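Local coordinates for protein probable aminotransferase (Pseudomonas aeruginosa, PDB 5YKR) that probably works as a pyridoxal phosphate-dependent aminotransferase of class III, assembled from two copies of the chain, at residues Q65-T70 against P435-E440; R144-L149 against A255-E260. All coordinates share one frame; numbering follows the deposited sequence.

Contact 1. Residues Q65-T70 against P435-E440; sequences QGARVT and PATRAE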
loop_
_atom_site.group_PDB
_atom_site.type_symbol
_atom_site.label_atom_id
_atom_site.label_comp_id
_atom_site.label_asym_id
_atom_site.label_seq_id
_atom_site.Cartn_x
_atom_site.Cartn_y
_atom_site.Cartn_z
ATOM N N GLN A 65 -6.521 19.661 -13.997
ATOM C CA GLN A 65 -7.946 19.704 -13.620
ATOM C C GLN A 65 -8.728 19.025 -14.716
ATOM O O GLN A 65 -8.473 19.281 -15.910
ATOM C CB GLN A 65 -8.426 21.140 -13.405
ATOM C CG GLN A 65 -7.947 21.815 -12.105
ATOM C CD GLN A 65 -6.639 22.623 -12.254
ATOM O OE1 GLN A 65 -6.186 22.938 -13.377
ATOM N NE2 GLN A 65 -6.018 22.966 -11.114
ATOM N N GLY A 66 -9.622 18.116 -14.370
ATOM C CA GLY A 66 -10.380 17.375 -15.398
ATOM C C GLY A 66 -9.454 16.523 -16.246
ATOM O O GLY A 66 -8.738 15.719 -15.715
ATOM N N ALA A 67 -9.483 16.746 -17.567
ATOM C CA ALA A 67 -8.573 16.064 -18.491
ATOM C C ALA A 67 -7.468 16.995 -19.027
ATOM O O ALA A 67 -6.859 16.685 -20.038
ATOM C CB ALA A 67 -9.342 15.442 -19.668
ATOM N N ARG A 68 -7.186 18.096 -18.349
ATOM C CA ARG A 68 -6.171 19.057 -18.767
ATOM C C ARG A 68 -5.006 19.045 -17.821
ATOM O O ARG A 68 -5.185 19.054 -16.598
ATOM C CB ARG A 68 -6.771 20.469 -18.857
ATOM C CG ARG A 68 -7.769 20.589 -20.012
ATOM C CD ARG A 68 -8.375 21.991 -20.188
ATOM N NE ARG A 68 -7.469 22.934 -20.844
ATOM C CZ ARG A 68 -7.706 24.238 -21.027
ATOM N NH1 ARG A 68 -8.825 24.824 -20.602
ATOM N NH2 ARG A 68 -6.793 24.973 -21.638
ATOM N N VAL A 69 -3.805 19.005 -18.361
ATOM C CA VAL A 69 -2.559 19.062 -17.575
ATOM C C VAL A 69 -1.689 20.188 -18.122
ATOM O O VAL A 69 -1.586 20.299 -19.340
ATOM C CB VAL A 69 -1.823 17.727 -17.674
ATOM C CG1 VAL A 69 -0.429 17.768 -17.005
ATOM C CG2 VAL A 69 -2.670 16.648 -17.059
ATOM N N THR A 70 -1.050 20.949 -17.249
ATOM C CA THR A 70 -0.056 21.929 -17.633
ATOM C C THR A 70 1.248 21.583 -16.946
ATOM O O THR A 70 1.260 21.344 -15.738
ATOM C CB THR A 70 -0.480 23.358 -17.233
ATOM O OG1 THR A 70 -1.753 23.673 -17.797
ATOM C CG2 THR A 70 0.530 24.371 -17.673
ATOM N N PRO A 435 -15.261 12.094 -17.340
ATOM C CA PRO A 435 -16.388 13.031 -17.562
ATOM C C PRO A 435 -15.990 14.380 -18.139
ATOM O O PRO A 435 -16.813 15.000 -18.816
ATOM C CB PRO A 435 -16.983 13.179 -16.160
ATOM C CG PRO A 435 -16.687 11.898 -15.515
ATOM C CD PRO A 435 -15.301 11.533 -15.987
ATOM N N ALA A 436 -14.726 14.803 -17.906
ATOM C CA ALA A 436 -14.216 16.078 -18.413
ATOM C C ALA A 436 -13.655 16.005 -19.866
ATOM O O ALA A 436 -13.374 17.051 -20.474
ATOM C CB ALA A 436 -13.164 16.629 -17.491
ATOM N N THR A 437 -13.501 14.798 -20.416
ATOM C CA THR A 437 -13.038 14.667 -21.805
ATOM C C THR A 437 -14.068 15.297 -22.757
ATOM O O THR A 437 -15.293 15.191 -22.525
ATOM C CB THR A 437 -12.785 13.199 -22.182
ATOM O OG1 THR A 437 -12.005 12.584 -21.118
ATOM C CG2 THR A 437 -12.101 13.088 -23.555
ATOM N N ARG A 438 -13.580 16.020 -23.753
ATOM C CA ARG A 438 -14.458 16.665 -24.724
ATOM C C ARG A 438 -14.244 16.055 -26.104
ATOM O O ARG A 438 -13.178 15.494 -26.395
ATOM C CB ARG A 438 -14.110 18.162 -24.788
ATOM C CG ARG A 438 -14.309 18.943 -23.494
ATOM C CD ARG A 438 -13.587 20.295 -23.526
ATOM N NE ARG A 438 -12.162 20.154 -23.923
ATOM C CZ ARG A 438 -11.272 21.144 -24.075
ATOM N NH1 ARG A 438 -11.610 22.418 -23.853
ATOM N NH2 ARG A 438 -10.012 20.846 -24.422
ATOM N N ALA A 439 -15.247 16.190 -26.965
ATOM C CA ALA A 439 -15.147 15.672 -28.331
ATOM C C ALA A 439 -13.912 16.206 -29.059
ATOM O O ALA A 439 -13.216 15.459 -29.753
ATOM C CB ALA A 439 -16.404 16.029 -29.099
ATOM N N GLU A 440 -13.592 17.477 -28.868
ATOM C CA GLU A 440 -12.386 18.049 -29.473
ATOM C C GLU A 440 -11.094 17.364 -29.059
ATOM O O GLU A 440 -10.115 17.334 -29.817
ATOM C CB GLU A 440 -12.289 19.590 -29.280
ATOM C CG GLU A 440 -12.097 20.065 -27.859
ATOM C CD GLU A 440 -12.263 21.569 -27.681
ATOM O OE1 GLU A 440 -11.339 22.316 -28.105
ATOM O OE2 GLU A 440 -13.300 21.993 -27.106
HETATM O O HOH W 1 -10.843 18.836 -19.052
#
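With phi at 64° and psi at -123°, Gly66 takes the first corner of the turn and sets its CA against the methyl of Ala436; the positive phi favours glycine. Ala436 CB rests 3.6 Å from Gly66 CA and 3.7 Å from Ala67 N, so a single methyl lies against the peptide link between the two turn residues. Because Gly66 carries no side chain, the two backbones approach closely, with Gly66 CA 5.0 Å from Ala436 CA. The next pair is looser: Ala67 CB comes to 4.2 Å from Thr437 OG1. A chi1 of -47° places that hydroxyl beside the backbone N of Thr437 and anti to its carbonyl carbon, where it is hydrogen-bonded to the backbone N of Cys434; toward Ala67 it makes only van der Waals contact.

No direct hydrogen bond joins the segments. Instead a water accepts from Ala67 N at 2.9 Å and gives a weak bond to Ala436 O. Along one flank, Arg68 and Arg438 bring like charges near each other, with Arg68 NE 4.9 Å from Arg438 NH2; each has a partner of its own, Arg68 NH2 on Gln76 OE1 and Arg438 NH2 in a salt bridge with Asp441. Glu440 OE2 stands above the guanidinium plane of Arg438 toward its rim, 3.7 Å from Arg438 NH1, a long pairing of charges without a directed N-H. Farther out, Gln65 NE2 bonds to Arg105 O of the second subunit.

The turn from Gln65 to Arg68 is of type II', closed by reciprocal backbone bonds between its end residues. This is a classic two-residue beta hairpin, here linking strands 61-65 and 68-71 and docked on the loop that leads, through Arg438 at the N-cap position, into the C-terminal helix 439-456.

Contact 2. Residues R144-L149 against A255-E260; sequences RFVLRL and ALIIDE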
loop_
_atom_site.group_PDB
_atom_site.type_symbol
_atom_site.label_atom_id
_atom_site.label_comp_id
_atom_site.label_asym_id
_atom_site.label_seq_id
_atom_site.Cartn_x
_atom_site.Cartn_y
_atom_site.Cartn_z
ATOM N N ARG A 144 -3.145 -9.656 -2.480
ATOM C CA ARG A 144 -2.317 -10.459 -1.579
ATOM C C ARG A 144 -3.125 -11.005 -0.428
ATOM O O ARG A 144 -2.970 -12.171 -0.002
ATOM C CB ARG A 144 -1.160 -9.566 -0.954
ATOM C CG ARG A 144 -0.154 -9.097 -1.957
ATOM C CD ARG A 144 1.078 -8.580 -1.293
ATOM N NE ARG A 144 0.960 -7.460 -0.359
ATOM C CZ ARG A 144 1.407 -7.451 0.881
ATOM N NH1 ARG A 144 1.789 -8.520 1.504
ATOM N NH2 ARG A 144 1.422 -6.307 1.499
ATOM N N PHE A 145 -3.954 -10.131 0.145
ATOM C CA PHE A 145 -4.664 -10.477 1.381
ATOM C C PHE A 145 -5.793 -11.467 1.110
ATOM O O PHE A 145 -5.983 -12.397 1.861
ATOM C CB PHE A 145 -5.195 -9.222 2.069
ATOM C CG PHE A 145 -4.129 -8.222 2.484
ATOM C CD1 PHE A 145 -2.797 -8.562 2.560
ATOM C CD2 PHE A 145 -4.493 -6.941 2.854
ATOM C CE1 PHE A 145 -1.845 -7.633 2.928
ATOM C CE2 PHE A 145 -3.545 -6.023 3.251
ATOM C CZ PHE A 145 -2.214 -6.360 3.303
ATOM N N VAL A 146 -6.499 -11.274 -0.008
ATOM C CA VAL A 146 -7.510 -12.254 -0.422
ATOM C C VAL A 146 -6.857 -13.617 -0.636
ATOM O O VAL A 146 -7.410 -14.655 -0.223
ATOM C CB VAL A 146 -8.297 -11.786 -1.637
ATOM C CG1 VAL A 146 -9.092 -12.914 -2.250
ATOM C CG2 VAL A 146 -9.188 -10.604 -1.249
ATOM N N LEU A 147 -5.676 -13.635 -1.295
ATOM C CA LEU A 147 -5.050 -14.952 -1.533
ATOM C C LEU A 147 -4.687 -15.623 -0.198
ATOM O O LEU A 147 -4.882 -16.852 -0.043
ATOM C CB LEU A 147 -3.845 -14.809 -2.428
ATOM C CG LEU A 147 -4.113 -14.420 -3.883
ATOM C CD1 LEU A 147 -2.771 -14.228 -4.628
ATOM C CD2 LEU A 147 -5.002 -15.462 -4.564
ATOM N N ARG A 148 -4.168 -14.858 0.767
ATOM C CA ARG A 148 -3.877 -15.400 2.093
ATOM C C ARG A 148 -5.123 -16.007 2.732
ATOM O O ARG A 148 -5.072 -17.123 3.253
ATOM C CB ARG A 148 -3.299 -14.279 2.986
ATOM C CG ARG A 148 -3.211 -14.643 4.463
ATOM C CD ARG A 148 -2.619 -13.529 5.316
ATOM N NE ARG A 148 -1.187 -13.398 5.101
ATOM C CZ ARG A 148 -0.248 -14.194 5.595
ATOM N NH1 ARG A 148 -0.550 -15.093 6.460
ATOM N NH2 ARG A 148 1.040 -14.056 5.198
ATOM N N LEU A 149 -6.244 -15.267 2.699
ATOM C CA LEU A 149 -7.437 -15.759 3.307
ATOM C C LEU A 149 -7.948 -17.019 2.578
ATOM O O LEU A 149 -8.496 -17.921 3.212
ATOM C CB LEU A 149 -8.512 -14.652 3.306
ATOM C CG LEU A 149 -8.224 -13.506 4.277
ATOM C CD1 LEU A 149 -9.153 -12.337 4.057
ATOM C CD2 LEU A 149 -8.295 -13.941 5.745
ATOM N N ALA A 255 -12.055 -20.714 -5.037
ATOM C CA ALA A 255 -12.496 -19.315 -5.050
ATOM C C ALA A 255 -12.219 -18.654 -6.377
ATOM O O ALA A 255 -11.109 -18.777 -6.897
ATOM C CB ALA A 255 -11.839 -18.544 -3.918
ATOM N N LEU A 256 -13.180 -17.874 -6.867
ATOM C CA LEU A 256 -13.024 -17.105 -8.090
ATOM C C LEU A 256 -12.888 -15.624 -7.685
ATOM O O LEU A 256 -13.860 -15.018 -7.168
ATOM C CB LEU A 256 -14.241 -17.281 -9.011
ATOM C CG LEU A 256 -14.228 -16.480 -10.298
ATOM C CD1 LEU A 256 -13.001 -16.767 -11.115
ATOM C CD2 LEU A 256 -15.538 -16.732 -11.068
ATOM N N ILE A 257 -11.694 -15.075 -7.908
ATOM C CA ILE A 257 -11.397 -13.684 -7.565
ATOM C C ILE A 257 -11.342 -12.884 -8.856
ATOM O O ILE A 257 -10.494 -13.148 -9.731
ATOM C CB ILE A 257 -10.032 -13.539 -6.855
ATOM C CG1 ILE A 257 -9.889 -14.515 -5.680
ATOM C CG2 ILE A 257 -9.824 -12.069 -6.443
ATOM C CD1 ILE A 257 -8.455 -14.665 -5.245
ATOM N N ILE A 258 -12.231 -11.876 -8.944
ATOM C CA ILE A 258 -12.343 -11.038 -10.140
ATOM C C ILE A 258 -11.774 -9.659 -9.790
ATOM O O ILE A 258 -12.268 -8.961 -8.903
ATOM C CB ILE A 258 -13.791 -10.942 -10.630
ATOM C CG1 ILE A 258 -14.333 -12.348 -10.986
ATOM C CG2 ILE A 258 -13.891 -9.992 -11.788
ATOM C CD1 ILE A 258 -13.647 -13.027 -12.099
ATOM N N ASP A 259 -10.689 -9.302 -10.475
ATOM C CA ASP A 259 -9.943 -8.060 -10.284
ATOM C C ASP A 259 -10.365 -7.055 -11.357
ATOM O O ASP A 259 -10.038 -7.200 -12.535
ATOM C CB ASP A 259 -8.430 -8.338 -10.372
ATOM C CG ASP A 259 -7.574 -7.124 -10.118
ATOM O OD1 ASP A 259 -8.078 -5.987 -10.007
ATOM O OD2 ASP A 259 -6.300 -7.348 -10.063
ATOM N N GLU A 260 -11.098 -6.017 -10.903
ATOM C CA GLU A 260 -11.727 -5.027 -11.760
ATOM C C GLU A 260 -11.014 -3.691 -11.732
ATOM O O GLU A 260 -11.554 -2.651 -12.138
ATOM C CB GLU A 260 -13.201 -4.843 -11.398
ATOM C CG GLU A 260 -13.983 -6.130 -11.701
ATOM C CD GLU A 260 -15.088 -5.917 -12.740
ATOM O OE1 GLU A 260 -14.934 -5.078 -13.679
ATOM O OE2 GLU A 260 -16.120 -6.643 -12.668
#
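Val146 and Ile257 meet tip to tip, joining helix 139-154 to strand 255-259 in the alpha/beta large domain of a fold type I pyridoxal phosphate enzyme. The touching atoms are methyls. Ile257 CD1 lies 3.5 Å from Val146 CG1 and 3.6 Å from Leu147 CD2, so it fits between two consecutive residues of the helix, whose methyls CG1 of Val146 and CD2 of Leu147 are 5.3 Å apart. Val146 advances the branch that is anti to its backbone N (chi1 166°), while Leu147 comes in at a slant and reaches the isoleucine with the end of its side chain. Ile257 bridges the gap by extending CD1 nearly anti to its CA (chi2 163°). The backbones stay well separated, the nearest CA atoms, those of Val146 and Ile257, being 8.3 Å apart.

Neighbouring strands complete this buried, apolar contact: Phe281 touches both Val146 and Ile257, and Ala222 touches both Leu147 and Ile257. On the opposite face of the strand Leu256 packs against helix 241-251, so the sheet is covered by helices on both sides, while helix 139-154 in turn looks outward to the second subunit, where Arg148 forms a salt bridge with Asp171 of that chain and Arg144 NH1 bonds to its Ser169 O.

Two residues beyond Ile257, the strand places Asp259 beside the modified, cofactor-bearing lysine at position 286, and the helix that packs on Ile257 also helps to hold this carboxylate: Asp259 OD2 is hydrogen-bonded both to His167 ND1 and to ND2 of Asn143, a residue of helix 139-154.

From the N terminus the chain first forms the hairpin at 65-70, whose partner, 435-440, comes near the end of the chain, so contact 1 closes a loop of 364 residues. Inside that loop, 105 residues separate 144-149 from 255-260, and contact 2 closes this smaller loop, fully nested in the larger. The outer closure joins the small sheet of strands 61-65, 68-71, 76-79 and 422-423 to the approach of the last helix; the inner one binds a helix to the seven-stranded sheet. Lying on opposite sides of the chain's centre, their own centres 34 Å apart, the two do not touch, yet 65-70 of contact 1 and 144-149 of contact 2 both reach the second subunit.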